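Local coordinates for protein delta-1-pyrroline-5-carboxylate dehydrogenase, mitochondrial (Mus musculus, PDB 4E3X) that catalyses the NAD+-dependent oxidation of L-glutamate gamma-semialdehyde to L-glutamate, the second step of proline breakdown in mitochondria, at residues I167-F172 against G216-G221; V230-S235 against L240-V245; A141-K146 against I160-E165. One frame throughout, in Å; residues are numbered along the deposited sequence.

Contact 1: I167-F172 against G216-G221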
loop_
_atom_site.group_PDB
_atom_site.type_symbol
_atom_site.label_atom_id
_atom_site.label_comp_id
_atom_site.label_asym_id
_atom_site.label_seq_id
_atom_site.Cartn_x
_atom_site.Cartn_y
_atom_site.Cartn_z
ATOM N N ILE B 167 20.440 -5.004 12.538
ATOM C CA ILE B 167 20.721 -3.756 13.226
ATOM C C ILE B 167 20.273 -2.556 12.383
ATOM O O ILE B 167 19.621 -1.633 12.888
ATOM C CB ILE B 167 22.224 -3.652 13.556
ATOM C CG1 ILE B 167 22.600 -4.642 14.666
ATOM C CG2 ILE B 167 22.606 -2.239 13.963
ATOM C CD1 ILE B 167 24.105 -4.892 14.750
ATOM N N ASP B 168 20.588 -2.587 11.090
ATOM C CA ASP B 168 20.195 -1.497 10.197
ATOM C C ASP B 168 18.672 -1.374 10.057
ATOM O O ASP B 168 18.144 -0.261 10.042
ATOM C CB ASP B 168 20.828 -1.652 8.812
ATOM C CG ASP B 168 22.335 -1.375 8.799
ATOM O OD1 ASP B 168 22.872 -0.841 9.787
ATOM O OD2 ASP B 168 22.978 -1.684 7.769
ATOM N N PHE B 169 17.959 -2.493 9.931
ATOM C CA PHE B 169 16.495 -2.426 9.902
ATOM C C PHE B 169 15.996 -1.704 11.151
ATOM O O PHE B 169 15.162 -0.803 11.069
ATOM C CB PHE B 169 15.856 -3.819 9.896
ATOM C CG PHE B 169 15.764 -4.465 8.537
ATOM C CD1 PHE B 169 15.289 -3.769 7.435
ATOM C CD2 PHE B 169 16.111 -5.800 8.382
ATOM C CE1 PHE B 169 15.190 -4.397 6.190
ATOM C CE2 PHE B 169 16.006 -6.435 7.148
ATOM C CZ PHE B 169 15.550 -5.730 6.050
ATOM N N PHE B 170 16.490 -2.114 12.316
ATOM C CA PHE B 170 16.010 -1.535 13.563
ATOM C C PHE B 170 16.323 -0.039 13.649
ATOM O O PHE B 170 15.456 0.757 14.024
ATOM C CB PHE B 170 16.586 -2.282 14.769
ATOM C CG PHE B 170 15.951 -3.622 15.026
ATOM C CD1 PHE B 170 14.919 -4.104 14.229
ATOM C CD2 PHE B 170 16.395 -4.402 16.080
ATOM C CE1 PHE B 170 14.339 -5.339 14.488
ATOM C CE2 PHE B 170 15.816 -5.634 16.345
ATOM C CZ PHE B 170 14.791 -6.106 15.544
ATOM N N ARG B 171 17.539 0.358 13.282
ATOM C CA ARG B 171 17.919 1.774 13.383
ATOM C C ARG B 171 17.262 2.646 12.316
ATOM O O ARG B 171 16.715 3.708 12.624
ATOM C CB ARG B 171 19.436 1.972 13.358
ATOM C CG ARG B 171 20.169 1.344 14.520
ATOM C CD ARG B 171 21.445 2.122 14.826
ATOM N NE ARG B 171 22.308 1.444 15.797
ATOM C CZ ARG B 171 23.427 0.792 15.479
ATOM N NH1 ARG B 171 23.824 0.713 14.210
ATOM N NH2 ARG B 171 24.141 0.198 16.427
ATOM N N PHE B 172 17.322 2.209 11.062
ATOM C CA PHE B 172 16.741 2.991 9.975
ATOM C C PHE B 172 15.219 3.067 10.055
ATOM O O PHE B 172 14.648 4.137 9.839
ATOM C CB PHE B 172 17.198 2.475 8.614
ATOM C CG PHE B 172 18.570 2.949 8.225
ATOM C CD1 PHE B 172 18.739 4.098 7.458
ATOM C CD2 PHE B 172 19.698 2.263 8.645
ATOM C CE1 PHE B 172 20.013 4.545 7.109
ATOM C CE2 PHE B 172 20.969 2.708 8.301
ATOM C CZ PHE B 172 21.123 3.842 7.524
ATOM N N GLY B 216 13.229 -11.979 9.632
ATOM C CA GLY B 216 12.285 -12.249 10.702
ATOM C C GLY B 216 12.149 -11.074 11.652
ATOM O O GLY B 216 11.043 -10.672 12.028
ATOM N N GLY B 217 13.287 -10.512 12.038
ATOM C CA GLY B 217 13.292 -9.353 12.911
ATOM C C GLY B 217 12.531 -8.189 12.307
ATOM O O GLY B 217 11.784 -7.497 13.001
ATOM N N ASN B 218 12.707 -7.970 11.007
ATOM C CA ASN B 218 12.012 -6.877 10.332
ATOM C C ASN B 218 10.522 -7.152 10.108
ATOM O O ASN B 218 9.696 -6.268 10.287
ATOM C CB ASN B 218 12.698 -6.549 9.000
ATOM C CG ASN B 218 12.121 -5.322 8.347
ATOM O OD1 ASN B 218 11.998 -4.275 8.979
ATOM N ND2 ASN B 218 11.733 -5.447 7.087
ATOM N N LEU B 219 10.181 -8.363 9.687
ATOM C CA LEU B 219 8.783 -8.689 9.414
ATOM C C LEU B 219 7.895 -8.536 10.645
ATOM O O LEU B 219 6.757 -8.088 10.538
ATOM C CB LEU B 219 8.650 -10.106 8.863
ATOM C CG LEU B 219 9.161 -10.356 7.447
ATOM C CD1 LEU B 219 8.999 -11.827 7.146
ATOM C CD2 LEU B 219 8.411 -9.517 6.417
ATOM N N ALA B 220 8.415 -8.922 11.808
ATOM C CA ALA B 220 7.684 -8.750 13.058
ATOM C C ALA B 220 7.920 -7.364 13.660
ATOM O O ALA B 220 7.015 -6.750 14.224
ATOM C CB ALA B 220 8.078 -9.843 14.046
ATOM N N GLY B 221 9.146 -6.867 13.543
ATOM C CA GLY B 221 9.555 -5.635 14.203
ATOM C C GLY B 221 9.007 -4.360 13.591
ATOM O O GLY B 221 8.605 -3.448 14.309
#
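The phenyl ring of F169 and the carboxamide of N218 lie flat on one another, their planes only 5° apart, with N218 CG 3.6 Å above the ring plane and over its centre. N218 CB leans on the same ring as a CH-pi donor, 3.7 Å from the F169 centroid and 17° off the ring normal. N218 runs its CG anti to the backbone N (chi1 -173°), which carries the amide out toward helix 155-180, while ND2 lies over the CE1 side of the F169 ring, 3.7 Å from CE1. The F170 ring does the opposite: it presents an edge, its CE1 3.7 Å from G217 O, with that oxygen in the plane of the ring. G217, having no side chain, leaves its backbone open to this approach; F128 meets F170 edge-to-face. Replacing F169 by an alanine would probably leave the N218 amide without the flat surface it rests on, set it freer to turn and open a gap between the two helices. P532 and Y537 also touch N218. This is buried helix packing in the aldehyde dehydrogenase fold, next to the active site: the side chain of F169 comes within about 7 Å of that of the substrate-binding S513 and about 6 Å of a bound proline.

Contact 2: V230-S235 against L240-V245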
loop_
_atom_site.group_PDB
_atom_site.type_symbol
_atom_site.label_atom_id
_atom_site.label_comp_id
_atom_site.label_asym_id
_atom_site.label_seq_id
_atom_site.Cartn_x
_atom_site.Cartn_y
_atom_site.Cartn_z
ATOM N N VAL B 230 1.489 -8.311 16.962
ATOM C CA VAL B 230 1.951 -9.253 15.952
ATOM C C VAL B 230 1.994 -10.678 16.482
ATOM O O VAL B 230 2.455 -10.915 17.604
ATOM C CB VAL B 230 3.389 -8.882 15.506
ATOM C CG1 VAL B 230 3.941 -9.882 14.494
ATOM C CG2 VAL B 230 3.470 -7.445 14.959
ATOM N N LEU B 231 1.501 -11.618 15.678
ATOM C CA LEU B 231 1.838 -13.022 15.847
ATOM C C LEU B 231 2.952 -13.362 14.878
ATOM O O LEU B 231 2.775 -13.284 13.663
ATOM C CB LEU B 231 0.634 -13.930 15.588
ATOM C CG LEU B 231 -0.238 -14.286 16.797
ATOM C CD1 LEU B 231 -0.900 -13.053 17.395
ATOM C CD2 LEU B 231 -1.284 -15.345 16.420
ATOM N N TRP B 232 4.112 -13.703 15.423
ATOM C CA TRP B 232 5.267 -14.048 14.609
ATOM C C TRP B 232 5.465 -15.551 14.566
ATOM O O TRP B 232 5.768 -16.169 15.586
ATOM C CB TRP B 232 6.507 -13.371 15.181
ATOM C CG TRP B 232 7.777 -13.637 14.433
ATOM C CD1 TRP B 232 7.917 -14.105 13.149
ATOM C CD2 TRP B 232 9.102 -13.427 14.928
ATOM N NE1 TRP B 232 9.257 -14.202 12.827
ATOM C CE2 TRP B 232 9.998 -13.811 13.910
ATOM C CE3 TRP B 232 9.618 -12.978 16.151
ATOM C CZ2 TRP B 232 11.381 -13.726 14.068
ATOM C CZ3 TRP B 232 10.993 -12.901 16.306
ATOM C CH2 TRP B 232 11.855 -13.281 15.273
ATOM N N LYS B 233 5.265 -16.121 13.374
ATOM C CA LYS B 233 5.617 -17.505 13.087
ATOM C C LYS B 233 7.000 -17.517 12.433
ATOM O O LYS B 233 7.120 -17.270 11.235
ATOM C CB LYS B 233 4.590 -18.145 12.143
ATOM C CG LYS B 233 4.925 -19.592 11.771
ATOM C CD LYS B 233 4.536 -19.894 10.309
ATOM C CE LYS B 233 5.082 -21.225 9.796
ATOM N NZ LYS B 233 6.566 -21.295 9.889
ATOM N N PRO B 234 8.054 -17.791 13.217
ATOM C CA PRO B 234 9.392 -17.834 12.622
ATOM C C PRO B 234 9.606 -19.117 11.828
ATOM O O PRO B 234 8.852 -20.078 11.970
ATOM C CB PRO B 234 10.336 -17.807 13.841
ATOM C CG PRO B 234 9.458 -17.576 15.030
ATOM C CD PRO B 234 8.099 -18.074 14.657
ATOM N N SER B 235 10.651 -19.131 11.013
ATOM C CA SER B 235 10.993 -20.306 10.236
ATOM C C SER B 235 11.554 -21.418 11.115
ATOM O O SER B 235 12.455 -21.179 11.924
ATOM C CB SER B 235 12.045 -19.942 9.207
ATOM O OG SER B 235 12.571 -21.106 8.609
ATOM N N LEU B 240 16.560 -21.142 16.267
ATOM C CA LEU B 240 17.541 -20.787 17.282
ATOM C C LEU B 240 17.891 -19.292 17.233
ATOM O O LEU B 240 17.800 -18.588 18.244
ATOM C CB LEU B 240 18.796 -21.641 17.089
ATOM C CG LEU B 240 19.890 -21.512 18.147
ATOM C CD1 LEU B 240 19.448 -22.121 19.479
ATOM C CD2 LEU B 240 21.183 -22.162 17.642
ATOM N N ALA B 241 18.262 -18.793 16.056
ATOM C CA ALA B 241 18.580 -17.377 15.935
ATOM C C ALA B 241 17.349 -16.484 16.075
ATOM O O ALA B 241 17.437 -15.386 16.628
ATOM C CB ALA B 241 19.298 -17.089 14.622
ATOM N N SER B 242 16.200 -16.947 15.583
ATOM C CA SER B 242 14.986 -16.141 15.673
ATOM C C SER B 242 14.580 -15.901 17.121
ATOM O O SER B 242 14.191 -14.789 17.489
ATOM C CB SER B 242 13.833 -16.797 14.914
ATOM O OG SER B 242 14.123 -16.856 13.532
ATOM N N TYR B 243 14.654 -16.944 17.945
ATOM C CA TYR B 243 14.328 -16.785 19.359
ATOM C C TYR B 243 15.334 -15.869 20.058
ATOM O O TYR B 243 14.965 -15.113 20.960
ATOM C CB TYR B 243 14.256 -18.144 20.056
ATOM C CG TYR B 243 13.682 -18.087 21.450
ATOM C CD1 TYR B 243 14.383 -18.596 22.539
ATOM C CD2 TYR B 243 12.425 -17.542 21.681
ATOM C CE1 TYR B 243 13.844 -18.555 23.824
ATOM C CE2 TYR B 243 11.885 -17.492 22.954
ATOM C CZ TYR B 243 12.587 -18.002 24.017
ATOM O OH TYR B 243 12.013 -17.940 25.270
ATOM N N ALA B 244 16.598 -15.932 19.655
ATOM C CA ALA B 244 17.607 -15.030 20.213
ATOM C C ALA B 244 17.221 -13.569 19.966
ATOM O O ALA B 244 17.302 -12.730 20.872
ATOM C CB ALA B 244 18.982 -15.335 19.632
ATOM N N VAL B 245 16.784 -13.270 18.747
ATOM C CA VAL B 245 16.317 -11.929 18.420
ATOM C C VAL B 245 15.070 -11.549 19.230
ATOM O O VAL B 245 14.957 -10.437 19.747
ATOM C CB VAL B 245 16.037 -11.799 16.914
ATOM C CG1 VAL B 245 15.391 -10.450 16.594
ATOM C CG2 VAL B 245 17.329 -11.990 16.119
HETATM O O HOH W 1 12.565 -16.692 11.118
#
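W232 pushes the six-membered end of its indole against S242, in the first turn of helix 239-251. CH2 of W232 approaches S242 O obliquely at 3.6 Å, and CZ2 of W232 sits 4.0 Å from S242 CB. The reach comes from the first torsion: CG stands anti to the backbone N (chi1 -180°), which carries the six-membered ring across to the helix. One face of the indole is partly covered from within its own segment by P234, whose CG stands 3.9 Å above the W232 plane, offset toward the rim. P234 CB then closes on S242 CB at 3.8 Å, so the serine is held against both the indole and the pyrrolidine. The hydroxyl of S242 has two partners. It donates to A238 O, in the turn leading into the helix, and it accepts a hydrogen from a water 2.9 Å from S242 OG. That water in turn accepts from the backbone at 3.1 Å from S235 N, bridging the loop after the strand to the helix. At the other end of the indole, W232 NE1 is hydrogen-bonded to OG of S208, which belongs to the NAD+ site; K233 belongs to it too, and its NZ makes a weak hydrogen bond to P234 O. The contact lies inside a beta-alpha-beta crossover of the dinucleotide-binding domain: strand 230-233 pairs in parallel with strands 203-207 and 259-261, and helix 239-251 makes the connection to the latter. F261 meets W232 edge-to-face, A220 of helix 213-225 packs on the indole, Y243 turns to strand 62-68, and A241 and A244 rest on helix 140-151.

Contact 3: A141-K146 against I160-E165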
loop_
_atom_site.group_PDB
_atom_site.type_symbol
_atom_site.label_atom_id
_atom_site.label_comp_id
_atom_site.label_asym_id
_atom_site.label_seq_id
_atom_site.Cartn_x
_atom_site.Cartn_y
_atom_site.Cartn_z
ATOM N N ALA B 141 28.061 -11.733 18.976
ATOM C CA ALA B 141 28.651 -13.050 18.783
ATOM C C ALA B 141 27.583 -14.140 18.902
ATOM O O ALA B 141 27.577 -15.100 18.128
ATOM C CB ALA B 141 29.806 -13.280 19.763
ATOM N N GLU B 142 26.669 -13.979 19.854
ATOM C CA GLU B 142 25.572 -14.925 20.029
ATOM C C GLU B 142 24.705 -15.065 18.780
ATOM O O GLU B 142 24.453 -16.180 18.312
ATOM C CB GLU B 142 24.696 -14.497 21.209
ATOM C CG GLU B 142 23.466 -15.380 21.392
ATOM C CD GLU B 142 22.404 -14.766 22.287
ATOM O OE1 GLU B 142 22.710 -13.807 23.027
ATOM O OE2 GLU B 142 21.256 -15.258 22.254
ATOM N N VAL B 143 24.222 -13.947 18.247
ATOM C CA VAL B 143 23.319 -14.044 17.096
ATOM C C VAL B 143 24.048 -14.536 15.844
ATOM O O VAL B 143 23.472 -15.258 15.031
ATOM C CB VAL B 143 22.500 -12.750 16.830
ATOM C CG1 VAL B 143 21.646 -12.411 18.055
ATOM C CG2 VAL B 143 23.394 -11.585 16.431
ATOM N N LEU B 144 25.311 -14.150 15.698
ATOM C CA LEU B 144 26.108 -14.677 14.597
ATOM C C LEU B 144 26.258 -16.195 14.715
ATOM O O LEU B 144 26.023 -16.927 13.753
ATOM C CB LEU B 144 27.483 -14.006 14.554
ATOM C CG LEU B 144 27.622 -12.772 13.659
ATOM C CD1 LEU B 144 26.543 -11.743 13.903
ATOM C CD2 LEU B 144 29.000 -12.164 13.861
ATOM N N ALA B 145 26.663 -16.660 15.893
ATOM C CA ALA B 145 26.931 -18.076 16.098
ATOM C C ALA B 145 25.673 -18.906 15.883
ATOM O O ALA B 145 25.727 -19.989 15.287
ATOM C CB ALA B 145 27.504 -18.317 17.492
ATOM N N LYS B 146 24.538 -18.392 16.355
ATOM C CA LYS B 146 23.287 -19.126 16.228
ATOM C C LYS B 146 22.834 -19.204 14.770
ATOM O O LYS B 146 22.230 -20.187 14.359
ATOM C CB LYS B 146 22.209 -18.503 17.115
ATOM C CG LYS B 146 22.484 -18.755 18.589
ATOM C CD LYS B 146 21.457 -18.125 19.518
ATOM C CE LYS B 146 21.745 -18.526 20.950
ATOM N NZ LYS B 146 20.795 -17.903 21.915
ATOM N N ILE B 160 26.800 -10.109 7.888
ATOM C CA ILE B 160 26.026 -9.155 7.102
ATOM C C ILE B 160 24.525 -9.259 7.343
ATOM O O ILE B 160 23.793 -8.323 7.038
ATOM C CB ILE B 160 26.327 -9.228 5.588
ATOM C CG1 ILE B 160 25.822 -10.536 4.977
ATOM C CG2 ILE B 160 27.814 -9.011 5.328
ATOM C CD1 ILE B 160 26.080 -10.643 3.478
ATOM N N ASP B 161 24.093 -10.384 7.914
ATOM C CA ASP B 161 22.682 -10.688 8.131
ATOM C C ASP B 161 22.256 -10.415 9.580
ATOM O O ASP B 161 21.589 -9.413 9.865
ATOM C CB ASP B 161 22.432 -12.158 7.743
ATOM C CG ASP B 161 21.064 -12.683 8.176
ATOM O OD1 ASP B 161 20.159 -11.871 8.452
ATOM O OD2 ASP B 161 20.900 -13.927 8.234
ATOM N N ALA B 162 22.627 -11.317 10.490
ATOM C CA ALA B 162 22.143 -11.266 11.873
ATOM C C ALA B 162 22.644 -10.050 12.625
ATOM O O ALA B 162 22.004 -9.586 13.568
ATOM C CB ALA B 162 22.520 -12.535 12.616
ATOM N N ALA B 163 23.806 -9.547 12.229
ATOM C CA ALA B 163 24.280 -8.299 12.790
ATOM C C ALA B 163 23.874 -7.135 11.888
ATOM O O ALA B 163 22.870 -6.487 12.141
ATOM C CB ALA B 163 25.787 -8.333 13.020
ATOM N N ALA B 164 24.624 -6.893 10.817
ATOM C CA ALA B 164 24.478 -5.645 10.073
ATOM C C ALA B 164 23.072 -5.358 9.558
ATOM O O ALA B 164 22.527 -4.305 9.847
ATOM C CB ALA B 164 25.471 -5.572 8.939
ATOM N N GLU B 165 22.473 -6.280 8.811
ATOM C CA GLU B 165 21.168 -5.987 8.232
ATOM C C GLU B 165 20.089 -5.815 9.296
ATOM O O GLU B 165 19.269 -4.908 9.201
ATOM C CB GLU B 165 20.747 -7.055 7.224
ATOM C CG GLU B 165 19.532 -6.631 6.421
ATOM C CD GLU B 165 19.241 -7.562 5.266
ATOM O OE1 GLU B 165 19.483 -8.778 5.407
ATOM O OE2 GLU B 165 18.777 -7.076 4.213
#
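L144 reaches the alanines of helix 155-180 with a single methyl. Its CB leaves helix 140-151 alongside the partner helix rather than straight at it, and CG, one bond further, is still short of contact. Only then does chi2 of 50° fold CD1 back beside CA and onto A163, 3.6 Å from A163 CB and 3.9 Å from A163 N. The same CD1 grazes A162 CB at 4.3 Å, while CD2 turns away from both alanines; beyond the pair, the L144 side chain also touches F40 and L50. V143 works beside it. Its CG2, lodged between the backbone N and the carbonyl carbon, lies 3.8 Å from A162 O and 4.0 Å from A162 CB. The two segments belong to a helical hairpin: helices 140-151 and 155-180 follow one another through a tight connection, and here their axes run nearly antiparallel, at 153°, approaching to 8.7 Å. With methyl groups alone on A162 and A163, the second helix can be met at its backbone, and A162 CB comes to 3.8 Å from V143 O. A wider pi-type turn shapes 160-165, E165 N bonding to I160 O at 3.0 Å; A162 O, buried against V143, has no hydrogen-bonding partner in the model. D161, in the same turn, directs its carboxylate to the backbone N-H groups of T213 and A214 at the start of helix 213-225, and OD2 is also salt-bridged to K153. E165 reaches one of the bound prolines. On the flank of helix 140-151 turned to helix 239-251, K146 NZ forms a salt bridge with E142 OE2 one turn back, on the anti side and 29° out of the carboxylate plane, while E142 OE1 is held by R139.

In the fold
Along the chain the contacts come in series, none enclosing or crossing another. Contact 3 closes first, folding helix 155-180 back on helix 140-151 over 13 intervening residues. The same helix 155-180 then continues into contact 1, which closes a larger loop of 43 residues, two strands included, on helix 213-225. Contact 2 follows a few residues on and is the most local, with four residues between its segments. Their centres lie 12 to 14 Å apart. Contact 2 touches both others: G216 of contact 1 packs on W232, and helix 239-251 rests A244 and L240 on E142 and K146 of contact 3. Together they tie the helical hairpin to one flank of the dinucleotide-binding sheet.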